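Local coordinates for protein quinoline 2-oxidoreductase medium subunit (Pseudomonas putida, PDB 1T3Q) that binds FAD as the medium subunit of the molybdenum hydroxylase quinoline 2-oxidoreductase, where the flavin probably takes part in electron transfer, at residues A209-G214 with E245-G250; D228-K233 with E237-T242; V90-K95 with P125-T130. One frame throughout, in Å; residues are numbered along the deposited sequence.

Contact 1: residues A209-G214 with E245-G250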
ATOM      1  N   ALA C 209      71.090   7.569   5.068  1.00 24.01           N
ATOM      2  CA  ALA C 209      69.864   7.451   4.295  1.00 23.11           C
ATOM      3  C   ALA C 209      69.217   6.083   4.442  1.00 21.49           C
ATOM      4  O   ALA C 209      69.902   5.068   4.539  1.00 19.60           O
ATOM      5  CB  ALA C 209      70.151   7.730   2.814  1.00 21.54           C
ATOM      6  N   ARG C 210      67.888   6.081   4.476  1.00 21.72           N
ATOM      7  CA  ARG C 210      67.101   4.858   4.556  1.00 22.78           C
ATOM      8  C   ARG C 210      65.973   5.040   3.548  1.00 22.08           C
ATOM      9  O   ARG C 210      65.053   5.828   3.766  1.00 22.39           O
ATOM     10  CB  ARG C 210      66.525   4.645   5.962  1.00 23.17           C
ATOM     11  CG  ARG C 210      67.556   4.248   7.013  1.00 24.96           C
ATOM     12  CD  ARG C 210      68.114   2.839   6.786  1.00 28.08           C
ATOM     13  NE  ARG C 210      67.119   1.794   7.031  1.00 29.25           N
ATOM     14  CZ  ARG C 210      67.386   0.489   7.035  1.00 29.85           C
ATOM     15  NH1 ARG C 210      68.620   0.058   6.805  1.00 30.78           N
ATOM     16  NH2 ARG C 210      66.417  -0.387   7.268  1.00 27.87           N
ATOM     17  N   ILE C 211      66.078   4.329   2.431  1.00 21.65           N
ATOM     18  CA  ILE C 211      65.088   4.389   1.363  1.00 21.06           C
ATOM     19  C   ILE C 211      64.320   3.076   1.368  1.00 21.85           C
ATOM     20  O   ILE C 211      64.925   2.004   1.379  1.00 20.84           O
ATOM     21  CB  ILE C 211      65.770   4.557  -0.013  1.00 21.25           C
ATOM     22  CG1 ILE C 211      66.762   5.723   0.035  1.00 21.84           C
ATOM     23  CG2 ILE C 211      64.717   4.782  -1.096  1.00 21.71           C
ATOM     24  CD1 ILE C 211      66.160   7.037   0.500  1.00 21.11           C
ATOM     25  N   ALA C 212      62.992   3.160   1.362  1.00 21.64           N
ATOM     26  CA  ALA C 212      62.157   1.966   1.378  1.00 22.60           C
ATOM     27  C   ALA C 212      60.984   2.059   0.413  1.00 23.24           C
ATOM     28  O   ALA C 212      60.374   3.115   0.255  1.00 23.27           O
ATOM     29  CB  ALA C 212      61.640   1.713   2.793  1.00 20.96           C
ATOM     30  N   LEU C 213      60.673   0.940  -0.230  1.00 22.62           N
ATOM     31  CA  LEU C 213      59.559   0.878  -1.166  1.00 23.53           C
ATOM     32  C   LEU C 213      58.548  -0.154  -0.686  1.00 24.34           C
ATOM     33  O   LEU C 213      58.920  -1.236  -0.229  1.00 22.83           O
ATOM     34  CB  LEU C 213      60.046   0.500  -2.568  1.00 25.47           C
ATOM     35  CG  LEU C 213      60.719   1.595  -3.401  1.00 26.76           C
ATOM     36  CD1 LEU C 213      62.023   2.031  -2.746  1.00 26.42           C
ATOM     37  CD2 LEU C 213      60.988   1.065  -4.796  1.00 27.48           C
ATOM     38  N   GLY C 214      57.269   0.192  -0.786  1.00 23.32           N
ATOM     39  CA  GLY C 214      56.228  -0.724  -0.368  1.00 24.84           C
ATOM     40  C   GLY C 214      55.215  -0.948  -1.472  1.00 24.99           C
ATOM     41  O   GLY C 214      55.179  -0.201  -2.451  1.00 23.95           O
ATOM     42  N   GLU C 245      66.841   4.465  -9.239  1.00 24.72           N
ATOM     43  CA  GLU C 245      67.112   3.321 -10.106  1.00 25.28           C
ATOM     44  C   GLU C 245      67.655   2.168  -9.265  1.00 25.69           C
ATOM     45  O   GLU C 245      67.220   1.023  -9.399  1.00 24.10           O
ATOM     46  CB  GLU C 245      68.143   3.697 -11.171  1.00 26.86           C
ATOM     47  CG  GLU C 245      67.645   4.689 -12.208  1.00 29.26           C
ATOM     48  N   LEU C 246      68.615   2.484  -8.399  1.00 24.82           N
ATOM     49  CA  LEU C 246      69.228   1.490  -7.528  1.00 25.24           C
ATOM     50  C   LEU C 246      68.209   0.877  -6.581  1.00 24.66           C
ATOM     51  O   LEU C 246      68.259  -0.315  -6.290  1.00 25.14           O
ATOM     52  CB  LEU C 246      70.357   2.125  -6.713  1.00 24.77           C
ATOM     53  CG  LEU C 246      71.615   2.555  -7.468  1.00 26.53           C
ATOM     54  CD1 LEU C 246      72.542   3.301  -6.520  1.00 24.23           C
ATOM     55  CD2 LEU C 246      72.312   1.331  -8.047  1.00 26.02           C
ATOM     56  N   ALA C 247      67.279   1.698  -6.106  1.00 25.17           N
ATOM     57  CA  ALA C 247      66.248   1.245  -5.178  1.00 24.71           C
ATOM     58  C   ALA C 247      65.207   0.329  -5.811  1.00 26.03           C
ATOM     59  O   ALA C 247      64.587  -0.477  -5.121  1.00 24.29           O
ATOM     60  CB  ALA C 247      65.551   2.450  -4.560  1.00 24.78           C
ATOM     61  N   THR C 248      65.016   0.447  -7.120  1.00 27.41           N
ATOM     62  CA  THR C 248      64.009  -0.363  -7.799  1.00 30.04           C
ATOM     63  C   THR C 248      64.557  -1.540  -8.588  1.00 31.86           C
ATOM     64  O   THR C 248      63.803  -2.428  -8.984  1.00 33.41           O
ATOM     65  CB  THR C 248      63.153   0.511  -8.744  1.00 29.94           C
ATOM     66  OG1 THR C 248      64.000   1.161  -9.700  1.00 31.18           O
ATOM     67  CG2 THR C 248      62.400   1.570  -7.948  1.00 30.73           C
ATOM     68  N   GLU C 249      65.863  -1.566  -8.818  1.00 34.27           N
ATOM     69  CA  GLU C 249      66.440  -2.671  -9.570  1.00 36.04           C
ATOM     70  C   GLU C 249      66.351  -3.965  -8.768  1.00 36.33           C
ATOM     71  O   GLU C 249      66.637  -3.994  -7.567  1.00 37.99           O
ATOM     72  N   GLY C 250      65.929  -5.033  -9.437  1.00 36.70           N
ATOM     73  CA  GLY C 250      65.795  -6.311  -8.768  1.00 35.62           C
ATOM     74  C   GLY C 250      64.378  -6.557  -8.287  1.00 34.93           C
ATOM     75  O   GLY C 250      64.010  -7.690  -7.976  1.00 35.71           O
TER
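Ala247, in the last turn of helix 237-248, turns its methyl toward two neighbouring side chains of strand 205-214, Ile211 and Leu213. Its CB lies 4.3 Å from CG2 of Ile211 and 4.0 Å from CD1 of Leu213, while its carbonyl O is 3.9 Å from the other Leu213 methyl, CD2. Only the CG2 branch of Ile211 serves this contact; the chain continues away from it, and Ile211 also packs on Leu230 of helix 224-230. Thr248 follows, its CG2 coming within 3.5 Å of CD2 of Leu213, closer than carbons usually pack, with the two side chains meeting at a slant. A chi1 of 58° wedges OG1 of Thr248 between its own N and carbonyl carbon, directing the hydroxyl back along the helix, where it bonds to the carbonyl O of Ala244. Thr248 thus divides its roles, methyl to the strand and hydroxyl to its own helix. Glu249 leaves the helical conformation, but its N still reaches Glu245 O at 3.0 Å, an acceptor also used by Thr248 N. Apolar packing of a helix end against one face of a four-stranded antiparallel sheet joins the two layers of this CO dehydrogenase flavoprotein C-terminal domain.

Contact 2: residues D228-K233 with E237-T242; sequences DFLVGK and ESTAAT
A chi1 of 171° carries the ring of Phe229 away from its own backbone N and out toward helix 237-248, where Thr242 and Thr239 receive it. In both threonines the methyl, rather than the hydroxyl, is anti to the backbone N, and that methyl does the touching. CG2 of Thr242 sits over one ring face, 4.0 Å from the centroid and 27° off the normal, a CH-pi contact whose closest ring atom is CZ. Thr239 works from the rim: its carbonyl O lies near the ring plane, 3.6 Å from CE2 of Phe229. Its CG2 approaches the same CE2 at 3.7 Å and also meets Leu230 CD2 at 3.9 Å, so one methyl fills the angle between two side chains of helix 224-230. The hydroxyl of Thr239 bonds to Asp236. Lys233 closes over the other face of the ring, CD 3.8 Å above its plane; the chain runs extended until its last torsion, which bends NZ onto Phe229 O, 2.6 Å away and in the carbonyl plane. This bond ties the lysine back to the helix that carries the ring, across a type II turn from Leu230 to Lys233 with Gly232 at its third position. This is the local packing of two consecutive helices, joined by a short loop that opens with a type II turn, at the surface of the CO dehydrogenase flavoprotein C-terminal domain.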
ATOM      1  N   ASP C 228      73.351   3.135   0.532  1.00 23.13           N
ATOM      2  CA  ASP C 228      74.803   3.213   0.418  1.00 24.25           C
ATOM      3  C   ASP C 228      75.254   4.262  -0.597  1.00 24.02           C
ATOM      4  O   ASP C 228      76.209   4.997  -0.355  1.00 26.05           O
ATOM      5  CB  ASP C 228      75.365   1.837   0.044  1.00 24.34           C
ATOM      6  CG  ASP C 228      75.185   0.806   1.153  1.00 28.34           C
ATOM      7  OD1 ASP C 228      75.551  -0.370   0.939  1.00 27.50           O
ATOM      8  OD2 ASP C 228      74.684   1.170   2.242  1.00 28.82           O
ATOM      9  N   PHE C 229      74.561   4.332  -1.728  1.00 24.97           N
ATOM     10  CA  PHE C 229      74.891   5.298  -2.771  1.00 24.20           C
ATOM     11  C   PHE C 229      74.733   6.747  -2.317  1.00 23.55           C
ATOM     12  O   PHE C 229      75.563   7.599  -2.634  1.00 25.98           O
ATOM     13  CB  PHE C 229      74.007   5.069  -3.999  1.00 24.04           C
ATOM     14  CG  PHE C 229      74.122   6.149  -5.035  1.00 23.42           C
ATOM     15  CD1 PHE C 229      75.223   6.209  -5.882  1.00 23.41           C
ATOM     16  CD2 PHE C 229      73.139   7.128  -5.147  1.00 23.54           C
ATOM     17  CE1 PHE C 229      75.344   7.228  -6.828  1.00 24.63           C
ATOM     18  CE2 PHE C 229      73.251   8.153  -6.091  1.00 21.94           C
ATOM     19  CZ  PHE C 229      74.353   8.201  -6.930  1.00 22.22           C
ATOM     20  N   LEU C 230      73.665   7.026  -1.580  1.00 23.23           N
ATOM     21  CA  LEU C 230      73.388   8.379  -1.114  1.00 22.34           C
ATOM     22  C   LEU C 230      74.347   8.934  -0.061  1.00 23.40           C
ATOM     23  O   LEU C 230      74.481  10.152   0.076  1.00 22.28           O
ATOM     24  CB  LEU C 230      71.950   8.458  -0.585  1.00 22.03           C
ATOM     25  CG  LEU C 230      70.841   8.386  -1.639  1.00 21.98           C
ATOM     26  CD1 LEU C 230      69.481   8.281  -0.966  1.00 22.09           C
ATOM     27  CD2 LEU C 230      70.903   9.623  -2.524  1.00 23.23           C
ATOM     28  N   VAL C 231      75.014   8.054   0.678  1.00 23.48           N
ATOM     29  CA  VAL C 231      75.942   8.489   1.719  1.00 24.37           C
ATOM     30  C   VAL C 231      77.075   9.363   1.185  1.00 25.17           C
ATOM     31  O   VAL C 231      77.877   8.924   0.358  1.00 24.98           O
ATOM     32  CB  VAL C 231      76.561   7.282   2.454  1.00 24.87           C
ATOM     33  CG1 VAL C 231      77.561   7.764   3.500  1.00 25.54           C
ATOM     34  CG2 VAL C 231      75.464   6.464   3.114  1.00 23.71           C
ATOM     35  N   GLY C 232      77.123  10.604   1.669  1.00 24.94           N
ATOM     36  CA  GLY C 232      78.158  11.537   1.262  1.00 26.63           C
ATOM     37  C   GLY C 232      77.842  12.362   0.028  1.00 27.39           C
ATOM     38  O   GLY C 232      78.677  13.138  -0.440  1.00 27.06           O
ATOM     39  N   LYS C 233      76.639  12.222  -0.509  1.00 28.16           N
ATOM     40  CA  LYS C 233      76.305  12.978  -1.705  1.00 29.71           C
ATOM     41  C   LYS C 233      75.371  14.160  -1.504  1.00 29.92           C
ATOM     42  O   LYS C 233      74.543  14.177  -0.591  1.00 31.16           O
ATOM     43  CB  LYS C 233      75.738  12.032  -2.771  1.00 30.09           C
ATOM     44  CG  LYS C 233      76.767  11.014  -3.238  1.00 31.11           C
ATOM     45  CD  LYS C 233      76.338  10.268  -4.476  1.00 31.14           C
ATOM     46  CE  LYS C 233      77.435   9.323  -4.920  1.00 30.00           C
ATOM     47  NZ  LYS C 233      77.774   8.359  -3.836  1.00 28.41           N
ATOM     48  N   GLU C 237      68.592  16.469  -8.405  1.00 32.59           N
ATOM     49  CA  GLU C 237      67.794  15.672  -9.328  1.00 32.53           C
ATOM     50  C   GLU C 237      68.485  14.428  -9.874  1.00 32.34           C
ATOM     51  O   GLU C 237      67.935  13.329  -9.797  1.00 32.98           O
ATOM     52  CB  GLU C 237      67.310  16.544 -10.493  1.00 33.34           C
ATOM     53  N   SER C 238      69.686  14.589 -10.420  1.00 31.83           N
ATOM     54  CA  SER C 238      70.403  13.449 -10.988  1.00 32.39           C
ATOM     55  C   SER C 238      70.761  12.393  -9.945  1.00 30.81           C
ATOM     56  O   SER C 238      70.718  11.195 -10.229  1.00 30.58           O
ATOM     57  CB  SER C 238      71.673  13.921 -11.703  1.00 34.93           C
ATOM     58  OG  SER C 238      72.562  14.554 -10.801  1.00 41.08           O
ATOM     59  N   THR C 239      71.114  12.839  -8.743  1.00 29.38           N
ATOM     60  CA  THR C 239      71.482  11.925  -7.666  1.00 28.10           C
ATOM     61  C   THR C 239      70.256  11.171  -7.171  1.00 26.73           C
ATOM     62  O   THR C 239      70.305   9.958  -6.949  1.00 27.21           O
ATOM     63  CB  THR C 239      72.113  12.685  -6.477  1.00 29.51           C
ATOM     64  OG1 THR C 239      73.275  13.395  -6.926  1.00 33.07           O
ATOM     65  CG2 THR C 239      72.523  11.713  -5.380  1.00 28.03           C
ATOM     66  N   ALA C 240      69.156  11.892  -6.987  1.00 24.78           N
ATOM     67  CA  ALA C 240      67.924  11.270  -6.529  1.00 24.45           C
ATOM     68  C   ALA C 240      67.457  10.282  -7.593  1.00 24.55           C
ATOM     69  O   ALA C 240      66.910   9.226  -7.277  1.00 23.10           O
ATOM     70  CB  ALA C 240      66.860  12.333  -6.283  1.00 24.22           C
ATOM     71  N   ALA C 241      67.689  10.627  -8.859  1.00 24.12           N
ATOM     72  CA  ALA C 241      67.300   9.764  -9.969  1.00 24.82           C
ATOM     73  C   ALA C 241      68.105   8.467  -9.952  1.00 24.54           C
ATOM     74  O   ALA C 241      67.550   7.383 -10.124  1.00 24.17           O
ATOM     75  CB  ALA C 241      67.504  10.488 -11.295  1.00 26.96           C
ATOM     76  N   THR C 242      69.416   8.580  -9.748  1.00 24.30           N
ATOM     77  CA  THR C 242      70.275   7.401  -9.711  1.00 24.67           C
ATOM     78  C   THR C 242      69.910   6.509  -8.526  1.00 23.07           C
ATOM     79  O   THR C 242      69.872   5.285  -8.646  1.00 24.31           O
ATOM     80  CB  THR C 242      71.766   7.790  -9.595  1.00 24.85           C
ATOM     81  OG1 THR C 242      72.140   8.590 -10.720  1.00 28.01           O
ATOM     82  CG2 THR C 242      72.637   6.547  -9.560  1.00 25.24           C
TER

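Contact 3: residues V90-K95 with P125-T130; sequences VPILPK and PFLMAT
Leu93 and Leu127 form the apolar centre of this contact between helices 92-97 and 123-130. CD2 of Leu127 does most of the touching, lying 4.1 Å both from CA of Leu93 and from its CD2, so that it presses on the backbone of the facing helix as well as on the side chain. A chi1 of -173° extends Leu127 across the gap, and its two methyls part there: CD2 goes to Leu93, while CD1 comes to 4.5 Å from CG1 of Ile92. Met128 adds a looser touch. Its chain curls through its first two torsions and brings CE of Met128, rather than the sulfur, 4.5 Å from CG of Leu93. The greasy layer continues beyond the two helices, with Ile171 of strand 165-172 against Leu93 and Met128, and Trp178 and Phe180 of strand 177-183 against Ile92.

The two segments share no hydrogen bond with each other; most of their polar groups bond locally. Leu93 N bonds to Val90 O. In the second segment, Phe126 O takes two donors of Thr130, OG1 at 2.8 Å and N at 3.1 Å, which arrive from opposite faces of the carbonyl plane. The hydroxyl bond is tilted 33° out of that plane. OG1 of Thr130 also lies 3.5 Å above the plane of the Phe126 ring, toward its rim. The buried hydroxyl bonds to its own helix, with a weak second bond to Gln222.

Lys95, an exposed residue, is engaged in a salt bridge with Glu179. The side chain of Leu127 lies about 9 Å from the bound FAD, and Glu123, a residue of the FAD site, belongs to the same helix. This is apolar helix-helix packing inside the FAD-binding domain of the molybdopterin dehydrogenase type, in a layer behind residues of the flavin site.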
ATOM      1  N   VAL C  90      56.418  11.132  16.415  1.00 31.27           N
ATOM      2  CA  VAL C  90      56.609  10.525  15.098  1.00 30.57           C
ATOM      3  C   VAL C  90      55.720  11.207  14.054  1.00 31.07           C
ATOM      4  O   VAL C  90      54.772  10.608  13.537  1.00 30.31           O
ATOM      5  CB  VAL C  90      56.284   9.006  15.145  1.00 30.90           C
ATOM      6  CG1 VAL C  90      56.630   8.345  13.814  1.00 29.89           C
ATOM      7  CG2 VAL C  90      57.057   8.346  16.281  1.00 29.99           C
ATOM      8  N   PRO C  91      56.028  12.473  13.723  1.00 30.38           N
ATOM      9  CA  PRO C  91      55.272  13.265  12.747  1.00 29.94           C
ATOM     10  C   PRO C  91      55.048  12.616  11.383  1.00 29.09           C
ATOM     11  O   PRO C  91      54.124  12.991  10.665  1.00 28.95           O
ATOM     12  CB  PRO C  91      56.076  14.563  12.655  1.00 30.65           C
ATOM     13  CG  PRO C  91      57.468  14.132  13.004  1.00 30.03           C
ATOM     14  CD  PRO C  91      57.228  13.206  14.163  1.00 29.61           C
ATOM     15  N   ILE C  92      55.883  11.648  11.021  1.00 28.04           N
ATOM     16  CA  ILE C  92      55.719  10.985   9.735  1.00 25.64           C
ATOM     17  C   ILE C  92      54.482  10.088   9.747  1.00 26.30           C
ATOM     18  O   ILE C  92      53.864   9.859   8.711  1.00 25.40           O
ATOM     19  CB  ILE C  92      56.963  10.132   9.365  1.00 27.40           C
ATOM     20  CG1 ILE C  92      56.791   9.543   7.962  1.00 24.42           C
ATOM     21  CG2 ILE C  92      57.164   9.015  10.390  1.00 25.35           C
ATOM     22  CD1 ILE C  92      56.703  10.589   6.851  1.00 24.90           C
ATOM     23  N   LEU C  93      54.114   9.591  10.924  1.00 26.57           N
ATOM     24  CA  LEU C  93      52.954   8.709  11.046  1.00 27.47           C
ATOM     25  C   LEU C  93      51.668   9.381  10.559  1.00 27.31           C
ATOM     26  O   LEU C  93      50.974   8.851   9.695  1.00 26.82           O
ATOM     27  CB  LEU C  93      52.781   8.247  12.499  1.00 28.43           C
ATOM     28  CG  LEU C  93      52.402   6.778  12.723  1.00 30.96           C
ATOM     29  CD1 LEU C  93      52.029   6.578  14.182  1.00 30.63           C
ATOM     30  CD2 LEU C  93      51.249   6.375  11.831  1.00 28.00           C
ATOM     31  N   PRO C  94      51.328  10.558  11.109  1.00 27.52           N
ATOM     32  CA  PRO C  94      50.096  11.187  10.626  1.00 27.46           C
ATOM     33  C   PRO C  94      50.147  11.596   9.150  1.00 27.15           C
ATOM     34  O   PRO C  94      49.117  11.642   8.482  1.00 26.33           O
ATOM     35  CB  PRO C  94      49.906  12.374  11.582  1.00 27.65           C
ATOM     36  CG  PRO C  94      51.280  12.655  12.088  1.00 29.17           C
ATOM     37  CD  PRO C  94      51.869  11.280  12.273  1.00 28.79           C
ATOM     38  N   LYS C  95      51.337  11.883   8.632  1.00 26.05           N
ATOM     39  CA  LYS C  95      51.435  12.270   7.228  1.00 26.68           C
ATOM     40  C   LYS C  95      51.172  11.071   6.317  1.00 25.70           C
ATOM     41  O   LYS C  95      50.646  11.215   5.209  1.00 24.85           O
ATOM     42  CB  LYS C  95      52.804  12.891   6.933  1.00 28.33           C
ATOM     43  CG  LYS C  95      53.020  14.206   7.674  1.00 33.02           C
ATOM     44  CD  LYS C  95      54.102  15.066   7.044  1.00 35.40           C
ATOM     45  CE  LYS C  95      55.465  14.417   7.129  1.00 37.47           C
ATOM     46  NZ  LYS C  95      56.513  15.348   6.625  1.00 40.57           N
ATOM     47  N   PRO C 125      51.858  -1.617   7.627  1.00 21.10           N
ATOM     48  CA  PRO C 125      52.865  -2.685   7.690  1.00 20.87           C
ATOM     49  C   PRO C 125      54.184  -2.201   7.096  1.00 21.87           C
ATOM     50  O   PRO C 125      55.259  -2.503   7.612  1.00 22.22           O
ATOM     51  CB  PRO C 125      52.238  -3.806   6.865  1.00 20.22           C
ATOM     52  CG  PRO C 125      50.764  -3.608   7.104  1.00 20.53           C
ATOM     53  CD  PRO C 125      50.619  -2.096   6.993  1.00 20.06           C
ATOM     54  N   PHE C 126      54.089  -1.449   6.002  1.00 21.27           N
ATOM     55  CA  PHE C 126      55.264  -0.912   5.334  1.00 20.96           C
ATOM     56  C   PHE C 126      55.991   0.103   6.207  1.00 21.54           C
ATOM     57  O   PHE C 126      57.214   0.055   6.341  1.00 22.85           O
ATOM     58  CB  PHE C 126      54.870  -0.231   4.015  1.00 20.72           C
ATOM     59  CG  PHE C 126      55.921   0.709   3.484  1.00 21.74           C
ATOM     60  CD1 PHE C 126      57.088   0.220   2.902  1.00 22.34           C
ATOM     61  CD2 PHE C 126      55.762   2.087   3.605  1.00 22.74           C
ATOM     62  CE1 PHE C 126      58.085   1.091   2.451  1.00 22.12           C
ATOM     63  CE2 PHE C 126      56.751   2.966   3.159  1.00 20.08           C
ATOM     64  CZ  PHE C 126      57.915   2.467   2.581  1.00 22.22           C
ATOM     65  N   LEU C 127      55.237   1.027   6.790  1.00 21.10           N
ATOM     66  CA  LEU C 127      55.829   2.072   7.622  1.00 20.58           C
ATOM     67  C   LEU C 127      56.469   1.559   8.908  1.00 21.85           C
ATOM     68  O   LEU C 127      57.601   1.926   9.237  1.00 21.78           O
ATOM     69  CB  LEU C 127      54.781   3.130   7.969  1.00 21.19           C
ATOM     70  CG  LEU C 127      55.324   4.358   8.704  1.00 22.10           C
ATOM     71  CD1 LEU C 127      56.304   5.107   7.803  1.00 22.63           C
ATOM     72  CD2 LEU C 127      54.171   5.266   9.105  1.00 20.66           C
ATOM     73  N   MET C 128      55.750   0.721   9.643  1.00 20.77           N
ATOM     74  CA  MET C 128      56.290   0.192  10.891  1.00 21.77           C
ATOM     75  C   MET C 128      57.611  -0.539  10.664  1.00 21.77           C
ATOM     76  O   MET C 128      58.554  -0.378  11.437  1.00 21.81           O
ATOM     77  CB  MET C 128      55.276  -0.740  11.557  1.00 21.60           C
ATOM     78  CG  MET C 128      54.003  -0.041  12.006  1.00 19.63           C
ATOM     79  SD  MET C 128      54.309   1.377  13.097  1.00 23.70           S
ATOM     80  CE  MET C 128      54.164   2.763  11.937  1.00 21.54           C
ATOM     81  N   ALA C 129      57.681  -1.336   9.601  1.00 21.83           N
ATOM     82  CA  ALA C 129      58.903  -2.069   9.291  1.00 23.11           C
ATOM     83  C   ALA C 129      60.021  -1.088   8.979  1.00 23.87           C
ATOM     84  O   ALA C 129      61.139  -1.223   9.476  1.00 24.32           O
ATOM     85  CB  ALA C 129      58.678  -3.000   8.096  1.00 22.16           C
ATOM     86  N   THR C 130      59.700  -0.094   8.158  1.00 23.09           N
ATOM     87  CA  THR C 130      60.654   0.922   7.748  1.00 22.61           C
ATOM     88  C   THR C 130      61.169   1.761   8.917  1.00 22.13           C
ATOM     89  O   THR C 130      62.337   2.159   8.941  1.00 21.33           O
ATOM     90  CB  THR C 130      60.017   1.846   6.685  1.00 22.23           C
ATOM     91  OG1 THR C 130      59.682   1.069   5.528  1.00 24.32           O
ATOM     92  CG2 THR C 130      60.972   2.947   6.282  1.00 21.25           C
TER

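In the fold
Contacts 1 and 3 are buried, whereas contact 2 lies at the surface. Contacts 1 and 2 share helix 237-248, its end resting on the sheet and its beginning on the preceding helix; they meet directly through Leu246 against Phe229 and Ile211 against Leu230. Contact 3 belongs to the FAD-binding domain, yet it adjoins contact 1: Phe126 and Thr130 pack on Ala212, on the face of strand 205-214 turned away from helix 237-248. The chemistry follows position. Methyl groups do most of the touching in both buried contacts; the surface one adds an aromatic ring and a lysine that bonds to a backbone carbonyl.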